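Local coordinates for protein delta-aminolevulinic acid dehydratase (Toxoplasma gondii ME49, PDB 3OBK) that catalyses the condensation of two molecules of 5-aminolevulinic acid into porphobilinogen, an early step of tetrapyrrole biosynthesis, at residues 177-183 against 204-210; 88-93 against 129-134. One frame throughout, in Å; residues are numbered along the deposited sequence.

Contact 1 (177-183 against 204-210); sequences ADMVCPS and DTSILAY. With PBG (3-[5-(aminomethyl)-4-(carboxymethyl)-1H-pyrrol-3-yl]propanoic acid), chain L.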
loop_
_atom_site.group_PDB
_atom_site.type_symbol
_atom_site.label_atom_id
_atom_site.label_comp_id
_atom_site.label_asym_id
_atom_site.label_seq_id
_atom_site.Cartn_x
_atom_site.Cartn_y
_atom_site.Cartn_z
ATOM N N ALA A 177 -35.663 12.287 18.486
ATOM C CA ALA A 177 -34.543 12.466 17.573
ATOM C C ALA A 177 -34.025 11.144 17.039
ATOM O O ALA A 177 -33.805 10.210 17.805
ATOM C CB ALA A 177 -33.422 13.199 18.268
ATOM N N ASP A 178 -33.811 11.074 15.725
ATOM C CA ASP A 178 -33.341 9.844 15.075
ATOM C C ASP A 178 -31.839 9.697 15.221
ATOM O O ASP A 178 -31.329 8.578 15.428
ATOM C CB ASP A 178 -33.708 9.853 13.602
ATOM C CG ASP A 178 -35.203 9.829 13.387
ATOM O OD1 ASP A 178 -35.803 8.743 13.544
ATOM O OD2 ASP A 178 -35.783 10.895 13.083
ATOM N N MET A 179 -31.145 10.833 15.099
ATOM C CA MET A 179 -29.716 10.933 15.285
ATOM C C MET A 179 -29.406 12.047 16.272
ATOM O O MET A 179 -29.975 13.125 16.182
ATOM C CB MET A 179 -29.009 11.314 13.972
ATOM C CG MET A 179 -29.249 10.464 12.721
ATOM S SD MET A 179 -27.860 10.587 11.476
ATOM C CE MET A 179 -26.569 9.768 12.428
ATOM N N VAL A 180 -28.465 11.823 17.180
ATOM C CA VAL A 180 -27.844 12.940 17.902
ATOM C C VAL A 180 -26.493 13.210 17.232
ATOM O O VAL A 180 -25.800 12.289 16.812
ATOM C CB VAL A 180 -27.733 12.671 19.423
ATOM C CG1 VAL A 180 -29.141 12.421 20.023
ATOM C CG2 VAL A 180 -26.830 11.497 19.705
ATOM N N CYS A 181 -26.140 14.487 17.129
ATOM C CA CYS A 181 -24.950 14.945 16.409
ATOM C C CYS A 181 -24.052 15.786 17.298
ATOM O O CYS A 181 -24.204 17.007 17.343
ATOM C CB CYS A 181 -25.392 15.766 15.207
ATOM S SG CYS A 181 -26.640 14.899 14.219
ATOM N N PRO A 182 -23.122 15.142 18.025
ATOM C CA PRO A 182 -22.320 15.908 18.954
ATOM C C PRO A 182 -21.274 16.738 18.252
ATOM O O PRO A 182 -20.340 16.190 17.684
ATOM C CB PRO A 182 -21.675 14.846 19.867
ATOM C CG PRO A 182 -22.241 13.511 19.465
ATOM C CD PRO A 182 -23.005 13.688 18.201
ATOM N N SER A 183 -21.409 18.058 18.345
ATOM C CA SER A 183 -20.528 18.996 17.654
ATOM C C SER A 183 -19.562 19.685 18.610
ATOM O O SER A 183 -18.946 20.697 18.261
ATOM C CB SER A 183 -21.364 20.050 16.962
ATOM O OG SER A 183 -22.115 20.770 17.919
ATOM N N ASP A 204 -31.164 2.292 19.323
ATOM C CA ASP A 204 -31.614 2.595 17.957
ATOM C C ASP A 204 -31.156 3.958 17.517
ATOM O O ASP A 204 -30.989 4.197 16.336
ATOM C CB ASP A 204 -33.168 2.688 17.949
ATOM C CG ASP A 204 -33.805 1.790 16.933
ATOM O OD1 ASP A 204 -33.082 1.047 16.229
ATOM O OD2 ASP A 204 -35.047 1.810 16.836
ATOM N N THR A 205 -31.062 4.873 18.475
ATOM C CA THR A 205 -30.692 6.234 18.212
ATOM C C THR A 205 -29.254 6.285 17.720
ATOM O O THR A 205 -28.346 5.769 18.375
ATOM C CB THR A 205 -30.828 7.082 19.481
ATOM O OG1 THR A 205 -32.178 7.025 19.957
ATOM C CG2 THR A 205 -30.483 8.534 19.211
ATOM N N SER A 206 -29.054 6.925 16.577
ATOM C CA SER A 206 -27.743 7.030 15.934
ATOM C C SER A 206 -26.915 8.195 16.438
ATOM O O SER A 206 -27.420 9.118 17.077
ATOM C CB SER A 206 -27.911 7.184 14.432
ATOM O OG SER A 206 -28.634 6.094 13.889
ATOM N N ILE A 207 -25.618 8.127 16.159
ATOM C CA ILE A 207 -24.695 9.185 16.510
ATOM C C ILE A 207 -23.973 9.610 15.231
ATOM O O ILE A 207 -23.248 8.834 14.643
ATOM C CB ILE A 207 -23.684 8.721 17.554
ATOM C CG1 ILE A 207 -24.378 8.460 18.891
ATOM C CG2 ILE A 207 -22.568 9.764 17.760
ATOM C CD1 ILE A 207 -23.514 7.722 19.919
ATOM N N LEU A 208 -24.220 10.839 14.798
ATOM C CA LEU A 208 -23.430 11.461 13.745
ATOM C C LEU A 208 -22.285 12.239 14.425
ATOM O O LEU A 208 -22.494 13.312 15.019
ATOM C CB LEU A 208 -24.318 12.352 12.891
ATOM C CG LEU A 208 -23.809 13.338 11.814
ATOM C CD1 LEU A 208 -22.540 12.923 11.105
ATOM C CD2 LEU A 208 -24.966 13.594 10.816
ATOM N N ALA A 209 -21.085 11.666 14.388
ATOM C CA ALA A 209 -19.970 12.228 15.157
ATOM C C ALA A 209 -19.307 13.295 14.326
ATOM O O ALA A 209 -18.921 13.045 13.188
ATOM C CB ALA A 209 -18.966 11.124 15.544
ATOM N N TYR A 210 -19.193 14.498 14.865
ATOM C CA TYR A 210 -18.339 15.515 14.252
ATOM C C TYR A 210 -16.918 15.165 14.665
ATOM O O TYR A 210 -16.520 15.520 15.744
ATOM C CB TYR A 210 -18.690 16.898 14.751
ATOM C CG TYR A 210 -19.959 17.500 14.236
ATOM C CD1 TYR A 210 -21.176 17.112 14.719
ATOM C CD2 TYR A 210 -19.932 18.531 13.319
ATOM C CE1 TYR A 210 -22.368 17.711 14.265
ATOM C CE2 TYR A 210 -21.103 19.132 12.854
ATOM C CZ TYR A 210 -22.326 18.721 13.329
ATOM O OH TYR A 210 -23.497 19.340 12.874
HETATM C CHA PBG L . -22.280 24.363 17.858
HETATM C C1A PBG L . -22.412 24.466 16.374
HETATM C C2A PBG L . -21.809 25.415 15.554
HETATM C C3A PBG L . -22.212 25.115 14.265
HETATM C C4A PBG L . -22.964 23.957 14.328
HETATM N NA PBG L . -23.096 23.599 15.613
HETATM C C5A PBG L . -21.029 26.646 15.951
HETATM C C6A PBG L . -19.708 26.431 16.550
HETATM O O1A PBG L . -19.477 25.286 17.021
HETATM O O2A PBG L . -18.904 27.385 16.654
HETATM C C7A PBG L . -21.882 25.907 13.060
HETATM C C8A PBG L . -22.646 25.600 11.826
HETATM C C9A PBG L . -22.567 26.553 10.708
HETATM O O3A PBG L . -23.480 26.538 9.887
HETATM O O4A PBG L . -21.810 27.536 10.695
HETATM N N1 PBG L . -21.624 23.218 18.399
#

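Contact 2 (88-93 against 129-134); sequences KAFMLF and VLLLAD. With PBG (3-[5-(aminomethyl)-4-(carboxymethyl)-1H-pyrrol-3-yl]propanoic acid), chain L.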
loop_
_atom_site.group_PDB
_atom_site.type_symbol
_atom_site.label_atom_id
_atom_site.label_comp_id
_atom_site.label_asym_id
_atom_site.label_seq_id
_atom_site.Cartn_x
_atom_site.Cartn_y
_atom_site.Cartn_z
ATOM N N LYS A 88 -35.086 14.389 2.955
ATOM C CA LYS A 88 -35.626 13.543 4.009
ATOM C C LYS A 88 -35.013 13.826 5.375
ATOM O O LYS A 88 -35.634 13.502 6.392
ATOM C CB LYS A 88 -35.506 12.049 3.619
ATOM C CG LYS A 88 -36.774 11.509 2.889
ATOM C CD LYS A 88 -36.533 11.078 1.482
ATOM C CE LYS A 88 -37.679 10.212 0.947
ATOM N NZ LYS A 88 -37.469 8.717 1.168
ATOM N N ALA A 89 -33.849 14.482 5.413
ATOM C CA ALA A 89 -33.111 14.671 6.675
ATOM C C ALA A 89 -32.937 16.124 7.067
ATOM O O ALA A 89 -32.457 16.936 6.294
ATOM C CB ALA A 89 -31.756 14.006 6.591
ATOM N N PHE A 90 -33.254 16.420 8.312
ATOM C CA PHE A 90 -33.337 17.785 8.787
ATOM C C PHE A 90 -32.641 17.886 10.123
ATOM O O PHE A 90 -32.857 17.075 11.023
ATOM C CB PHE A 90 -34.802 18.207 8.958
ATOM C CG PHE A 90 -35.620 18.060 7.724
ATOM C CD1 PHE A 90 -35.816 19.127 6.897
ATOM C CD2 PHE A 90 -36.160 16.848 7.378
ATOM C CE1 PHE A 90 -36.557 18.992 5.754
ATOM C CE2 PHE A 90 -36.887 16.701 6.237
ATOM C CZ PHE A 90 -37.073 17.775 5.412
ATOM N N MET A 91 -31.816 18.899 10.254
ATOM C CA MET A 91 -31.005 19.092 11.436
ATOM C C MET A 91 -31.622 20.328 12.102
ATOM O O MET A 91 -31.952 21.285 11.411
ATOM C CB MET A 91 -29.563 19.310 10.948
ATOM C CG MET A 91 -28.424 19.161 11.910
ATOM S SD MET A 91 -26.810 19.263 11.001
ATOM C CE MET A 91 -26.350 17.554 10.697
ATOM N N LEU A 92 -31.804 20.306 13.420
ATOM C CA LEU A 92 -32.495 21.390 14.136
ATOM C C LEU A 92 -31.663 22.075 15.209
ATOM O O LEU A 92 -31.134 21.441 16.110
ATOM C CB LEU A 92 -33.763 20.873 14.822
ATOM C CG LEU A 92 -34.698 19.956 14.059
ATOM C CD1 LEU A 92 -35.799 19.594 15.020
ATOM C CD2 LEU A 92 -35.241 20.614 12.789
ATOM N N PHE A 93 -31.606 23.387 15.134
ATOM C CA PHE A 93 -30.868 24.176 16.083
ATOM C C PHE A 93 -31.844 25.132 16.778
ATOM O O PHE A 93 -32.689 25.726 16.124
ATOM C CB PHE A 93 -29.818 24.976 15.337
ATOM C CG PHE A 93 -28.785 24.145 14.640
ATOM C CD1 PHE A 93 -27.728 23.591 15.344
ATOM C CD2 PHE A 93 -28.813 23.997 13.278
ATOM C CE1 PHE A 93 -26.749 22.871 14.689
ATOM C CE2 PHE A 93 -27.838 23.302 12.616
ATOM C CZ PHE A 93 -26.814 22.735 13.300
ATOM N N VAL A 129 -40.280 11.456 9.274
ATOM C CA VAL A 129 -39.221 12.446 9.001
ATOM C C VAL A 129 -37.925 12.002 9.674
ATOM O O VAL A 129 -37.956 11.417 10.755
ATOM C CB VAL A 129 -39.626 13.906 9.496
ATOM C CG1 VAL A 129 -39.675 13.991 11.045
ATOM C CG2 VAL A 129 -38.691 14.998 8.915
ATOM N N LEU A 130 -36.790 12.270 9.040
ATOM C CA LEU A 130 -35.487 12.029 9.689
ATOM C C LEU A 130 -34.944 13.288 10.423
ATOM O O LEU A 130 -34.626 14.286 9.797
ATOM C CB LEU A 130 -34.489 11.529 8.651
ATOM C CG LEU A 130 -33.297 10.761 9.203
ATOM C CD1 LEU A 130 -33.788 9.439 9.785
ATOM C CD2 LEU A 130 -32.255 10.537 8.108
ATOM N N LEU A 131 -34.855 13.235 11.750
ATOM C CA LEU A 131 -34.402 14.389 12.541
ATOM C C LEU A 131 -33.046 14.170 13.192
ATOM O O LEU A 131 -32.808 13.164 13.822
ATOM C CB LEU A 131 -35.424 14.743 13.616
ATOM C CG LEU A 131 -36.857 14.960 13.139
ATOM C CD1 LEU A 131 -37.758 15.367 14.312
ATOM C CD2 LEU A 131 -36.916 15.985 11.989
ATOM N N LEU A 132 -32.159 15.142 13.019
ATOM C CA LEU A 132 -30.812 15.098 13.574
ATOM C C LEU A 132 -30.688 16.316 14.477
ATOM O O LEU A 132 -30.801 17.435 14.008
ATOM C CB LEU A 132 -29.767 15.197 12.450
ATOM C CG LEU A 132 -29.522 14.079 11.425
ATOM C CD1 LEU A 132 -30.853 13.577 10.810
ATOM C CD2 LEU A 132 -28.535 14.571 10.302
ATOM N N ALA A 133 -30.472 16.098 15.771
ATOM C CA ALA A 133 -30.408 17.189 16.749
ATOM C C ALA A 133 -28.959 17.376 17.152
ATOM O O ALA A 133 -28.259 16.407 17.385
ATOM C CB ALA A 133 -31.238 16.858 17.951
ATOM N N ASP A 134 -28.499 18.615 17.241
ATOM C CA ASP A 134 -27.145 18.874 17.662
ATOM C C ASP A 134 -26.992 18.530 19.157
ATOM O O ASP A 134 -27.968 18.591 19.916
ATOM C CB ASP A 134 -26.824 20.339 17.402
ATOM C CG ASP A 134 -25.374 20.668 17.619
ATOM O OD1 ASP A 134 -24.597 20.695 16.618
ATOM O OD2 ASP A 134 -25.014 20.905 18.802
HETATM C CHA PBG L . -22.280 24.363 17.858
HETATM C C1A PBG L . -22.412 24.466 16.374
HETATM C C2A PBG L . -21.809 25.415 15.554
HETATM C C3A PBG L . -22.212 25.115 14.265
HETATM C C4A PBG L . -22.964 23.957 14.328
HETATM N NA PBG L . -23.096 23.599 15.613
HETATM C C5A PBG L . -21.029 26.646 15.951
HETATM C C6A PBG L . -19.708 26.431 16.550
HETATM O O1A PBG L . -19.477 25.286 17.021
HETATM O O2A PBG L . -18.904 27.385 16.654
HETATM C C7A PBG L . -21.882 25.907 13.060
HETATM C C8A PBG L . -22.646 25.600 11.826
HETATM C C9A PBG L . -22.567 26.553 10.708
HETATM O O3A PBG L . -23.480 26.538 9.887
HETATM O O4A PBG L . -21.810 27.536 10.695
HETATM N N1 PBG L . -21.624 23.218 18.399
#

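Contact 1 (177-183 against 204-210)
Beyond their hydrogen bonds, two neighbouring parallel strands also fit together by the relief of their side chains. Met179 bends its thioether over residues 204-210, so that CE drops into the step between Ser206 and Leu208, 3.5 Å from Ser206 CB and 3.5 Å from Leu208 CB. Cys181 takes the next place on that side, its SG 3.7 Å from Leu208 CB. On the other face Val180 CG2 meets Ile207 CG1 at 4.0 Å, and Pro182 CD rests 4.0 Å from Ile207 CG2. Strand 179-182, helix 189-199 and strand 206-213 form one beta-alpha-beta unit of the TIM barrel, and the helix covers this second face, with Ile193 against Pro182. Ser206 N to Asp178 O (3.0 Å), Val180 N to Ser206 O (2.9 Å) and Leu208 N to Val180 O (2.9 Å) fix the register. Beyond them the Tyr210 ring offers a flat floor to Ser183, whose CB sits 3.7 Å from the ring centroid in a CH-pi contact, while Ser183 OG accepts a hydrogen bond from PBG N1 at 2.5 Å.

Contact 2 (88-93 against 129-134)
Neighbouring parallel strands of a TIM barrel, 89-95 and 130-135, meet here, linked through helix 114-125 in a beta-alpha-beta unit. Four backbone hydrogen bonds set the register: Leu130 N to Lys88 O (3.1 Å), Phe90 N to Leu130 O (2.9 Å), Leu132 N to Phe90 O (2.9 Å) and Leu92 N to Leu132 O (3.1 Å). The strand sets the face of each side chain; the rotamer sets which atoms meet there. Met91, with chi1 and chi2 both t, is extended as far as CG and SD, and its chi3 of -96° brings CE to 3.7 Å from Leu132 CD2. Leu132 itself (m, p) also places CD1 4.3 Å from Ala89 CB, and Leu130 (t, p) sets CD2 3.8 Å from the same methyl. On the helix-covered face, Phe90 adopts m, which lays CD2 3.5 Å from Val129 CG2; Leu92 and Leu131, both m, t, pack against helix 114-125. At the C-terminal end, Phe93 (m) and Asp134 (t) belong to the product pocket. The carboxylate of Asp134 is hydrogen-bonded to Ser183 and, weakly, to the pyrrole of PBG, with OD1 3.4 Å from PBG NA and 3.6 Å from Phe93 CE1, at the edge of that ring.

In the fold
In sequence the two strand pairs follow one another, 88-134 and then 177-210, yet in the barrel sheet they are side by side, their centres about 10 Å apart, because strands 130-135 and 179-182 are themselves paired. Two polar links join them at different levels. Near the N-terminal ends of the strands, Asp178 OD2 lies 2.8 Å from Leu131 N, probably a hydrogen bond; at the C-terminal ends, Ser183 OG probably forms another with Asp134 OD1, also at 2.8 Å. That second link is part of the pocket, where both contacts touch PBG and Lys213 and Arg223 bind it too. The example illustrates a TIM-barrel principle: successive beta-alpha-beta units deliver ligand-binding residues to one end of the barrel.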